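UPF0255 protein frsA (Vibrio vulnificus, PDB 4I4C) probably hydrolyses carboxylic esters as a member of the FrsA family of alpha/beta-hydrolases. Local coordinates at residues A[282-293]-A[348-359]; A[294-302]-A[366-377]. All coordinates share one frame; numbering follows the deposited sequence.

How the contacts relate
Both contacts depend on the neighbouring parallel strands 291-295 and 358-363, at opposite ends. Contact 1 gathers the connections that enter the two strands, and contact 2 the loops that leave them, together with the start of helix 371-379. They join through the sheet, where Leu-359 O probably accepts a hydrogen bond from Ile-294 N, and through packing of Ile-358 on Val-377 and Leu-349 on Ile-299. Contact 1 runs from buried strand pairing and a phenylalanine pocket out to an exposed salt bridge. In contact 2 none of the touching residues is fully exposed, and its chemistry is that of a carboxylate and a hydroxyl binding turn backbone, beside a ligand pocket.

Contact 1 (A[282-293]-A[348-359])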
loop_
_atom_site.group_PDB
_atom_site.type_symbol
_atom_site.label_atom_id
_atom_site.label_comp_id
_atom_site.label_asym_id
_atom_site.label_seq_id
_atom_site.Cartn_x
_atom_site.Cartn_y
_atom_site.Cartn_z
ATOM N N SER A 282 -1.966 -10.707 -14.794
ATOM C CA SER A 282 -1.134 -11.829 -15.197
ATOM C C SER A 282 -1.955 -12.821 -16.003
ATOM O O SER A 282 -1.404 -13.705 -16.659
ATOM C CB SER A 282 -0.518 -12.520 -13.981
ATOM O OG SER A 282 0.475 -11.703 -13.374
ATOM N N PHE A 283 -3.275 -12.669 -15.942
ATOM C CA PHE A 283 -4.173 -13.448 -16.789
ATOM C C PHE A 283 -4.471 -12.680 -18.068
ATOM O O PHE A 283 -4.644 -13.275 -19.133
ATOM C CB PHE A 283 -5.472 -13.749 -16.062
ATOM C CG PHE A 283 -5.382 -14.903 -15.101
ATOM C CD1 PHE A 283 -5.007 -14.701 -13.785
ATOM C CD2 PHE A 283 -5.698 -16.190 -15.512
ATOM C CE1 PHE A 283 -4.940 -15.754 -12.900
ATOM C CE2 PHE A 283 -5.629 -17.249 -14.631
ATOM C CZ PHE A 283 -5.251 -17.030 -13.321
ATOM N N LEU A 284 -4.524 -11.355 -17.966
ATOM C CA LEU A 284 -4.852 -10.524 -19.119
ATOM C C LEU A 284 -3.702 -10.405 -20.121
ATOM O O LEU A 284 -3.920 -10.403 -21.334
ATOM C CB LEU A 284 -5.331 -9.140 -18.669
ATOM C CG LEU A 284 -6.684 -9.092 -17.947
ATOM C CD1 LEU A 284 -6.877 -7.760 -17.230
ATOM C CD2 LEU A 284 -7.814 -9.317 -18.916
ATOM N N GLU A 285 -2.475 -10.323 -19.620
ATOM C CA GLU A 285 -1.326 -10.133 -20.499
ATOM C C GLU A 285 -0.276 -11.219 -20.307
ATOM O O GLU A 285 0.750 -10.999 -19.673
ATOM C CB GLU A 285 -0.724 -8.754 -20.264
ATOM C CG GLU A 285 -1.687 -7.625 -20.543
ATOM C CD GLU A 285 -1.668 -7.184 -21.997
ATOM O OE1 GLU A 285 -0.982 -7.839 -22.816
ATOM O OE2 GLU A 285 -2.328 -6.168 -22.314
ATOM N N GLN A 286 -0.525 -12.388 -20.881
ATOM C CA GLN A 286 0.281 -13.557 -20.558
ATOM C C GLN A 286 1.645 -13.601 -21.249
ATOM O O GLN A 286 2.488 -14.434 -20.905
ATOM C CB GLN A 286 -0.517 -14.841 -20.821
ATOM C CG GLN A 286 -1.905 -14.831 -20.194
ATOM C CD GLN A 286 -2.441 -16.231 -19.927
ATOM O OE1 GLN A 286 -1.703 -17.213 -20.013
ATOM N NE2 GLN A 286 -3.728 -16.326 -19.599
ATOM N N GLU A 287 1.867 -12.715 -22.218
ATOM C CA GLU A 287 3.154 -12.681 -22.915
ATOM C C GLU A 287 4.048 -11.595 -22.347
ATOM O O GLU A 287 5.247 -11.809 -22.104
ATOM C CB GLU A 287 2.962 -12.464 -24.421
ATOM C CG GLU A 287 2.647 -13.755 -25.190
ATOM C CD GLU A 287 3.740 -14.798 -25.015
ATOM O OE1 GLU A 287 4.907 -14.490 -25.346
ATOM O OE2 GLU A 287 3.435 -15.915 -24.536
ATOM N N LYS A 288 3.446 -10.428 -22.140
ATOM C CA LYS A 288 4.156 -9.265 -21.636
ATOM C C LYS A 288 4.596 -9.428 -20.187
ATOM O O LYS A 288 5.596 -8.847 -19.785
ATOM C CB LYS A 288 3.297 -8.006 -21.777
ATOM C CG LYS A 288 2.983 -7.623 -23.212
ATOM C CD LYS A 288 1.960 -6.509 -23.252
ATOM C CE LYS A 288 1.411 -6.310 -24.653
ATOM N NZ LYS A 288 0.183 -5.456 -24.654
ATOM N N ILE A 289 3.849 -10.203 -19.401
ATOM C CA ILE A 289 4.213 -10.436 -18.002
ATOM C C ILE A 289 5.015 -11.728 -17.877
ATOM O O ILE A 289 4.533 -12.798 -18.238
ATOM C CB ILE A 289 2.974 -10.512 -17.091
ATOM C CG1 ILE A 289 2.236 -9.169 -17.073
ATOM C CG2 ILE A 289 3.359 -10.938 -15.680
ATOM C CD1 ILE A 289 3.168 -7.982 -16.895
ATOM N N LYS A 290 6.237 -11.618 -17.369
ATOM C CA LYS A 290 7.138 -12.764 -17.254
ATOM C C LYS A 290 7.099 -13.420 -15.873
ATOM O O LYS A 290 7.446 -14.592 -15.725
ATOM C CB LYS A 290 8.565 -12.326 -17.578
ATOM C CG LYS A 290 8.749 -11.846 -19.019
ATOM C CD LYS A 290 8.271 -12.914 -20.020
ATOM C CE LYS A 290 8.616 -12.561 -21.470
ATOM N NZ LYS A 290 8.138 -11.187 -21.864
ATOM N N ALA A 291 6.682 -12.659 -14.861
ATOM C CA ALA A 291 6.626 -13.177 -13.494
ATOM C C ALA A 291 5.722 -12.322 -12.631
ATOM O O ALA A 291 5.640 -11.124 -12.842
ATOM C CB ALA A 291 8.022 -13.222 -12.885
ATOM N N CYS A 292 5.058 -12.944 -11.657
ATOM C CA CYS A 292 4.221 -12.223 -10.704
ATOM C C CYS A 292 4.398 -12.781 -9.286
ATOM O O CYS A 292 4.489 -13.992 -9.084
ATOM C CB CYS A 292 2.739 -12.265 -11.128
ATOM S SG CYS A 292 1.583 -11.447 -9.944
ATOM N N VAL A 293 4.469 -11.886 -8.303
ATOM C CA VAL A 293 4.573 -12.288 -6.909
ATOM C C VAL A 293 3.616 -11.418 -6.104
ATOM O O VAL A 293 3.583 -10.195 -6.276
ATOM C CB VAL A 293 6.001 -12.091 -6.360
ATOM C CG1 VAL A 293 6.099 -12.583 -4.925
ATOM C CG2 VAL A 293 7.024 -12.796 -7.239
ATOM N N PHE A 348 -11.681 -15.511 -12.981
ATOM C CA PHE A 348 -10.270 -15.714 -13.292
ATOM C C PHE A 348 -9.682 -16.968 -12.663
ATOM O O PHE A 348 -8.535 -17.329 -12.937
ATOM C CB PHE A 348 -9.454 -14.495 -12.838
ATOM C CG PHE A 348 -9.661 -13.275 -13.685
ATOM C CD1 PHE A 348 -8.986 -13.136 -14.890
ATOM C CD2 PHE A 348 -10.525 -12.276 -13.286
ATOM C CE1 PHE A 348 -9.171 -12.013 -15.677
ATOM C CE2 PHE A 348 -10.715 -11.157 -14.067
ATOM C CZ PHE A 348 -10.034 -11.025 -15.266
ATOM N N LEU A 349 -10.449 -17.620 -11.799
ATOM C CA LEU A 349 -9.897 -18.718 -11.009
ATOM C C LEU A 349 -10.716 -20.003 -11.133
ATOM O O LEU A 349 -10.919 -20.717 -10.146
ATOM C CB LEU A 349 -9.775 -18.307 -9.539
ATOM C CG LEU A 349 -8.801 -17.160 -9.254
ATOM C CD1 LEU A 349 -8.814 -16.834 -7.771
ATOM C CD2 LEU A 349 -7.379 -17.508 -9.730
ATOM N N SER A 350 -11.157 -20.300 -12.353
ATOM C CA SER A 350 -12.056 -21.427 -12.597
ATOM C C SER A 350 -11.491 -22.486 -13.541
ATOM O O SER A 350 -11.560 -23.678 -13.250
ATOM C CB SER A 350 -13.381 -20.924 -13.154
ATOM O OG SER A 350 -14.081 -20.165 -12.198
ATOM N N SER A 351 -10.950 -22.063 -14.679
ATOM C CA SER A 351 -10.516 -23.032 -15.683
ATOM C C SER A 351 -9.233 -22.645 -16.413
ATOM O O SER A 351 -8.311 -23.450 -16.538
ATOM C CB SER A 351 -11.647 -23.289 -16.685
ATOM O OG SER A 351 -12.370 -22.095 -16.956
ATOM N N ARG A 352 -9.186 -21.409 -16.890
ATOM C CA ARG A 352 -8.051 -20.918 -17.656
ATOM C C ARG A 352 -6.771 -20.807 -16.835
ATOM O O ARG A 352 -6.763 -20.227 -15.752
ATOM C CB ARG A 352 -8.399 -19.561 -18.256
ATOM C CG ARG A 352 -9.716 -19.576 -18.996
ATOM C CD ARG A 352 -9.518 -19.326 -20.477
ATOM N NE ARG A 352 -8.451 -20.144 -21.037
ATOM C CZ ARG A 352 -7.917 -19.938 -22.235
ATOM N NH1 ARG A 352 -8.361 -18.939 -22.992
ATOM N NH2 ARG A 352 -6.939 -20.724 -22.673
ATOM N N LYS A 353 -5.697 -21.376 -17.365
ATOM C CA LYS A 353 -4.377 -21.275 -16.769
ATOM C C LYS A 353 -3.680 -20.043 -17.329
ATOM O O LYS A 353 -4.085 -19.518 -18.373
ATOM C CB LYS A 353 -3.553 -22.520 -17.097
ATOM C CG LYS A 353 -4.120 -23.830 -16.567
ATOM C CD LYS A 353 -4.288 -23.785 -15.054
ATOM C CE LYS A 353 -3.980 -25.127 -14.394
ATOM N NZ LYS A 353 -2.519 -25.301 -14.081
ATOM N N THR A 354 -2.644 -19.568 -16.636
ATOM C CA THR A 354 -1.802 -18.533 -17.215
ATOM C C THR A 354 -0.365 -19.044 -17.366
ATOM O O THR A 354 0.115 -19.847 -16.560
ATOM C CB THR A 354 -1.882 -17.184 -16.406
ATOM O OG1 THR A 354 -0.847 -16.288 -16.838
ATOM C CG2 THR A 354 -1.763 -17.434 -14.910
ATOM N N LYS A 355 0.310 -18.594 -18.419
ATOM C CA LYS A 355 1.696 -18.973 -18.669
ATOM C C LYS A 355 2.623 -18.271 -17.672
ATOM O O LYS A 355 3.766 -18.688 -17.463
ATOM C CB LYS A 355 2.068 -18.605 -20.106
ATOM C CG LYS A 355 3.471 -18.965 -20.525
ATOM C CD LYS A 355 3.712 -18.492 -21.939
ATOM C CE LYS A 355 5.131 -18.766 -22.360
ATOM N NZ LYS A 355 5.365 -18.266 -23.735
ATOM N N VAL A 356 2.111 -17.196 -17.074
ATOM C CA VAL A 356 2.821 -16.441 -16.039
ATOM C C VAL A 356 2.986 -17.254 -14.761
ATOM O O VAL A 356 2.004 -17.686 -14.157
ATOM C CB VAL A 356 2.092 -15.131 -15.679
ATOM C CG1 VAL A 356 2.928 -14.324 -14.673
ATOM C CG2 VAL A 356 1.802 -14.314 -16.943
ATOM N N PRO A 357 4.236 -17.481 -14.353
ATOM C CA PRO A 357 4.430 -18.134 -13.063
ATOM C C PRO A 357 4.164 -17.128 -11.937
ATOM O O PRO A 357 4.794 -16.071 -11.860
ATOM C CB PRO A 357 5.891 -18.580 -13.123
ATOM C CG PRO A 357 6.549 -17.621 -14.034
ATOM C CD PRO A 357 5.507 -17.122 -14.999
ATOM N N ILE A 358 3.184 -17.445 -11.100
ATOM C CA ILE A 358 2.822 -16.601 -9.974
ATOM C C ILE A 358 3.214 -17.281 -8.669
ATOM O O ILE A 358 2.832 -18.426 -8.418
ATOM C CB ILE A 358 1.298 -16.342 -9.930
ATOM C CG1 ILE A 358 0.818 -15.717 -11.238
ATOM C CG2 ILE A 358 0.928 -15.469 -8.720
ATOM C CD1 ILE A 358 -0.679 -15.713 -11.397
ATOM N N LEU A 359 3.983 -16.576 -7.850
ATOM C CA LEU A 359 4.251 -17.012 -6.490
ATOM C C LEU A 359 3.314 -16.232 -5.586
ATOM O O LEU A 359 3.326 -15.004 -5.589
ATOM C CB LEU A 359 5.701 -16.722 -6.110
ATOM C CG LEU A 359 6.048 -16.841 -4.627
ATOM C CD1 LEU A 359 5.949 -18.282 -4.180
ATOM C CD2 LEU A 359 7.439 -16.267 -4.329
#
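Thr-354 OG1 is held from two directions: it donates to Ser-282 O at 2.6 Å, near the end of helix 273-284, and accepts from Val-356 N in an ST turn. With OG1 anti to the backbone N (chi1 168°), CG2 is left to lie over one face of the Phe-283 ring, 3.9 Å from its centroid in a CH-pi contact. Phe-348 O lies over the opposite face, 3.3 Å from Phe-283 CZ, and Arg-352 O meets the ring edge. The Phe-348 ring slides past obliquely, its CD1 against Phe-283 CB. Outside this pocket, the extended Gln-286 side chain binds the backbone: OE1 accepts from Lys-355 N at 2.9 Å, from above its carbonyl plane, while NE2 donates to Phe-283 O and only weakly to Lys-353 O. Lys-355 NZ, on a fully extended chain, bridges to the syn lone pair of Glu-287 OE2 at 3.1 Å. Val-356 CG1 packs on Ile-289 CG2 before parallel pairing begins, with Cys-292 N donating to Pro-357 O and Leu-359 N to Cys-292 O (2.9 Å). Hydroxyl and amide thus hold the irregular 348-357 loop by its backbone, whereas the exposed ion pair is probably weakened by solvent.

Contact 2 (A[294-302]-A[366-377]); sequences ILGAPIHDI and DPVSPYSDNQMV
Ile-299 and Asp-373 bring their CA atoms to 5.6 Å where the irregular chain leaving strand 291-295 crosses the first turn of helix 371-379. An inverse gamma turn centred on Pro-298 and the bend after it direct successive N-H groups at the Asp-373 carboxylate. OD2 accepts from His-300 N at 3.1 Å, from well above the carboxylate plane, whereas Asp-301 N lies 3.1 Å from OD1, on its syn lone pair, and bonds only weakly to OD2. Being shared between two amides, the buried carboxylate is fixed in rotation and probably stabilised in its charged form.

Apolar groups flank it. The Val-377 CG2 methyl meets Ile-299 CG1 at 3.8 Å, the two side chains crossing at about a right angle. Met-376, bent at its last torsion (chi3 -77°), lays CE against His-300 CB at 3.6 Å, and Pro-370 CG abuts Asp-301 CB. His-300 ND1 turns instead to Ser-342.

Ser-369 places its hydroxyl opposite the backbone N (chi1 -172°), where OG donates to Ala-297 O at 2.8 Å from above the carbonyl plane and accepts from Asn-374 ND2. A water joins Ile-302 N to Val-368 O.

Asp-366 makes an Asx turn through OD1 with Val-368 N, while OD2 forms a salt bridge with Arg-272 and lies 3.7 Å from Gly-296 CA. Asp-366 lines the pocket holding a polyether, and Val-368 approaches the bound hexanoic acid. Such loops at the C-terminal ends of parallel strands, where alpha/beta-hydrolases carry their active sites, are characteristic of this fold.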
loop_
_atom_site.group_PDB
_atom_site.type_symbol
_atom_site.label_atom_id
_atom_site.label_comp_id
_atom_site.label_asym_id
_atom_site.label_seq_id
_atom_site.Cartn_x
_atom_site.Cartn_y
_atom_site.Cartn_z
ATOM N N ILE A 294 2.835 -12.048 -5.242
ATOM C CA ILE A 294 1.888 -11.334 -4.410
ATOM C C ILE A 294 2.054 -11.707 -2.937
ATOM O O ILE A 294 2.433 -12.821 -2.615
ATOM C CB ILE A 294 0.426 -11.567 -4.864
ATOM C CG1 ILE A 294 0.043 -13.051 -4.761
ATOM C CG2 ILE A 294 0.209 -11.060 -6.295
ATOM C CD1 ILE A 294 -1.475 -13.288 -4.898
ATOM N N LEU A 295 1.804 -10.754 -2.037
ATOM C CA LEU A 295 1.876 -11.048 -0.614
ATOM C C LEU A 295 0.664 -10.461 0.088
ATOM O O LEU A 295 0.373 -9.273 -0.063
ATOM C CB LEU A 295 3.179 -10.505 -0.010
ATOM C CG LEU A 295 3.390 -10.671 1.504
ATOM C CD1 LEU A 295 3.180 -12.102 1.990
ATOM C CD2 LEU A 295 4.776 -10.170 1.920
ATOM N N GLY A 296 -0.038 -11.285 0.861
ATOM C CA GLY A 296 -1.171 -10.807 1.651
ATOM C C GLY A 296 -2.371 -10.296 0.855
ATOM O O GLY A 296 -3.127 -9.452 1.340
ATOM N N ALA A 297 -2.558 -10.810 -0.360
ATOM C CA ALA A 297 -3.636 -10.347 -1.240
ATOM C C ALA A 297 -5.010 -10.930 -0.871
ATOM O O ALA A 297 -5.133 -12.138 -0.607
ATOM C CB ALA A 297 -3.287 -10.650 -2.715
ATOM N N PRO A 298 -6.051 -10.072 -0.841
ATOM C CA PRO A 298 -7.433 -10.528 -0.620
ATOM C C PRO A 298 -8.029 -11.062 -1.916
ATOM O O PRO A 298 -8.854 -10.384 -2.543
ATOM C CB PRO A 298 -8.164 -9.241 -0.205
ATOM C CG PRO A 298 -7.400 -8.148 -0.887
ATOM C CD PRO A 298 -5.952 -8.603 -0.919
ATOM N N ILE A 299 -7.611 -12.262 -2.312
ATOM C CA ILE A 299 -7.996 -12.843 -3.600
ATOM C C ILE A 299 -9.490 -13.106 -3.723
ATOM O O ILE A 299 -10.101 -12.822 -4.754
ATOM C CB ILE A 299 -7.250 -14.162 -3.863
ATOM C CG1 ILE A 299 -5.748 -13.925 -4.020
ATOM C CG2 ILE A 299 -7.809 -14.872 -5.093
ATOM C CD1 ILE A 299 -5.388 -12.792 -4.950
ATOM N N HIS A 300 -10.078 -13.664 -2.673
ATOM C CA HIS A 300 -11.463 -14.093 -2.749
ATOM C C HIS A 300 -12.189 -14.113 -1.411
ATOM O O HIS A 300 -13.269 -13.522 -1.279
ATOM C CB HIS A 300 -11.566 -15.491 -3.373
ATOM C CG HIS A 300 -12.901 -16.149 -3.161
ATOM N ND1 HIS A 300 -14.043 -15.753 -3.828
ATOM C CD2 HIS A 300 -13.272 -17.171 -2.353
ATOM C CE1 HIS A 300 -15.059 -16.507 -3.443
ATOM N NE2 HIS A 300 -14.618 -17.378 -2.551
ATOM N N ASP A 301 -11.608 -14.809 -0.432
ATOM C CA ASP A 301 -12.356 -15.206 0.764
ATOM C C ASP A 301 -13.047 -14.051 1.493
ATOM O O ASP A 301 -14.257 -14.083 1.689
ATOM C CB ASP A 301 -11.485 -16.005 1.739
ATOM C CG ASP A 301 -12.305 -16.676 2.820
ATOM O OD1 ASP A 301 -12.885 -17.750 2.552
ATOM O OD2 ASP A 301 -12.384 -16.124 3.935
ATOM N N ILE A 302 -12.280 -13.037 1.885
ATOM C CA ILE A 302 -12.848 -11.916 2.628
ATOM C C ILE A 302 -13.889 -11.149 1.800
ATOM O O ILE A 302 -14.944 -10.778 2.316
ATOM C CB ILE A 302 -11.753 -10.962 3.197
ATOM C CG1 ILE A 302 -12.386 -9.772 3.910
ATOM C CG2 ILE A 302 -10.827 -10.455 2.111
ATOM C CD1 ILE A 302 -13.053 -10.134 5.216
ATOM N N ASP A 366 -3.232 -15.133 8.256
ATOM C CA ASP A 366 -3.651 -13.833 7.750
ATOM C C ASP A 366 -5.111 -13.968 7.347
ATOM O O ASP A 366 -5.417 -14.619 6.349
ATOM C CB ASP A 366 -2.808 -13.422 6.534
ATOM C CG ASP A 366 -3.192 -12.050 5.987
ATOM O OD1 ASP A 366 -4.172 -11.450 6.478
ATOM O OD2 ASP A 366 -2.522 -11.571 5.051
ATOM N N PRO A 367 -6.020 -13.350 8.119
ATOM C CA PRO A 367 -7.456 -13.513 7.868
ATOM C C PRO A 367 -7.879 -12.794 6.594
ATOM O O PRO A 367 -8.942 -13.079 6.051
ATOM C CB PRO A 367 -8.092 -12.853 9.088
ATOM C CG PRO A 367 -7.116 -11.776 9.457
ATOM C CD PRO A 367 -5.754 -12.364 9.183
ATOM N N VAL A 368 -7.037 -11.879 6.122
ATOM C CA VAL A 368 -7.303 -11.132 4.900
ATOM C C VAL A 368 -6.848 -11.939 3.690
ATOM O O VAL A 368 -7.413 -11.811 2.607
ATOM C CB VAL A 368 -6.591 -9.755 4.920
ATOM C CG1 VAL A 368 -6.672 -9.072 3.568
ATOM C CG2 VAL A 368 -7.184 -8.873 5.995
ATOM N N SER A 369 -5.834 -12.781 3.888
ATOM C CA SER A 369 -5.275 -13.582 2.798
ATOM C C SER A 369 -5.045 -15.042 3.184
ATOM O O SER A 369 -3.920 -15.442 3.471
ATOM C CB SER A 369 -3.953 -12.983 2.332
ATOM O OG SER A 369 -3.495 -13.642 1.170
ATOM N N PRO A 370 -6.114 -15.844 3.195
ATOM C CA PRO A 370 -5.959 -17.239 3.619
ATOM C C PRO A 370 -5.116 -18.054 2.637
ATOM O O PRO A 370 -4.972 -17.695 1.469
ATOM C CB PRO A 370 -7.401 -17.758 3.667
ATOM C CG PRO A 370 -8.168 -16.857 2.723
ATOM C CD PRO A 370 -7.501 -15.501 2.829
ATOM N N TYR A 371 -4.549 -19.145 3.121
ATOM C CA TYR A 371 -3.764 -20.037 2.276
ATOM C C TYR A 371 -4.624 -20.549 1.103
ATOM O O TYR A 371 -4.152 -20.644 -0.036
ATOM C CB TYR A 371 -3.193 -21.183 3.125
ATOM C CG TYR A 371 -2.346 -22.184 2.374
ATOM C CD1 TYR A 371 -1.267 -21.772 1.606
ATOM C CD2 TYR A 371 -2.608 -23.548 2.458
ATOM C CE1 TYR A 371 -0.481 -22.682 0.928
ATOM C CE2 TYR A 371 -1.822 -24.470 1.781
ATOM C CZ TYR A 371 -0.759 -24.028 1.018
ATOM O OH TYR A 371 0.028 -24.926 0.331
ATOM N N SER A 372 -5.890 -20.836 1.390
ATOM C CA SER A 372 -6.861 -21.220 0.363
ATOM C C SER A 372 -6.972 -20.229 -0.805
ATOM O O SER A 372 -7.114 -20.629 -1.965
ATOM C CB SER A 372 -8.231 -21.438 0.997
ATOM O OG SER A 372 -8.614 -20.364 1.824
ATOM N N ASP A 373 -6.896 -18.943 -0.505
ATOM C CA ASP A 373 -6.858 -17.920 -1.549
ATOM C C ASP A 373 -5.638 -18.106 -2.460
ATOM O O ASP A 373 -5.762 -18.194 -3.693
ATOM C CB ASP A 373 -6.827 -16.527 -0.921
ATOM C CG ASP A 373 -8.208 -15.916 -0.772
ATOM O OD1 ASP A 373 -9.202 -16.627 -1.014
ATOM O OD2 ASP A 373 -8.298 -14.724 -0.398
ATOM N N ASN A 374 -4.464 -18.174 -1.835
ATOM C CA ASN A 374 -3.204 -18.342 -2.546
ATOM C C ASN A 374 -3.050 -19.680 -3.276
ATOM O O ASN A 374 -2.431 -19.746 -4.337
ATOM C CB ASN A 374 -2.046 -18.066 -1.589
ATOM C CG ASN A 374 -2.050 -16.630 -1.119
ATOM O OD1 ASN A 374 -2.065 -15.710 -1.937
ATOM N ND2 ASN A 374 -2.102 -16.427 0.188
ATOM N N GLN A 375 -3.628 -20.733 -2.710
ATOM C CA GLN A 375 -3.695 -22.023 -3.389
ATOM C C GLN A 375 -4.461 -21.969 -4.704
ATOM O O GLN A 375 -4.045 -22.575 -5.693
ATOM C CB GLN A 375 -4.329 -23.067 -2.478
ATOM C CG GLN A 375 -3.322 -23.871 -1.700
ATOM C CD GLN A 375 -3.989 -24.838 -0.757
ATOM O OE1 GLN A 375 -4.969 -24.499 -0.079
ATOM N NE2 GLN A 375 -3.473 -26.055 -0.711
ATOM N N MET A 376 -5.581 -21.251 -4.710
ATOM C CA MET A 376 -6.361 -21.045 -5.927
ATOM C C MET A 376 -5.522 -20.408 -7.020
ATOM O O MET A 376 -5.430 -20.916 -8.140
ATOM C CB MET A 376 -7.545 -20.135 -5.643
ATOM C CG MET A 376 -8.829 -20.854 -5.382
ATOM S SD MET A 376 -10.230 -19.797 -5.758
ATOM C CE MET A 376 -10.230 -18.736 -4.329
ATOM N N VAL A 377 -4.922 -19.272 -6.686
ATOM C CA VAL A 377 -4.085 -18.553 -7.632
ATOM C C VAL A 377 -2.977 -19.465 -8.166
ATOM O O VAL A 377 -2.727 -19.511 -9.371
ATOM C CB VAL A 377 -3.479 -17.277 -6.988
ATOM C CG1 VAL A 377 -2.395 -16.689 -7.869
ATOM C CG2 VAL A 377 -4.575 -16.249 -6.721
HETATM O O HOH W 1 -1.078 -13.433 -1.547
HETATM O O HOH W 2 -9.321 -13.085 1.061
#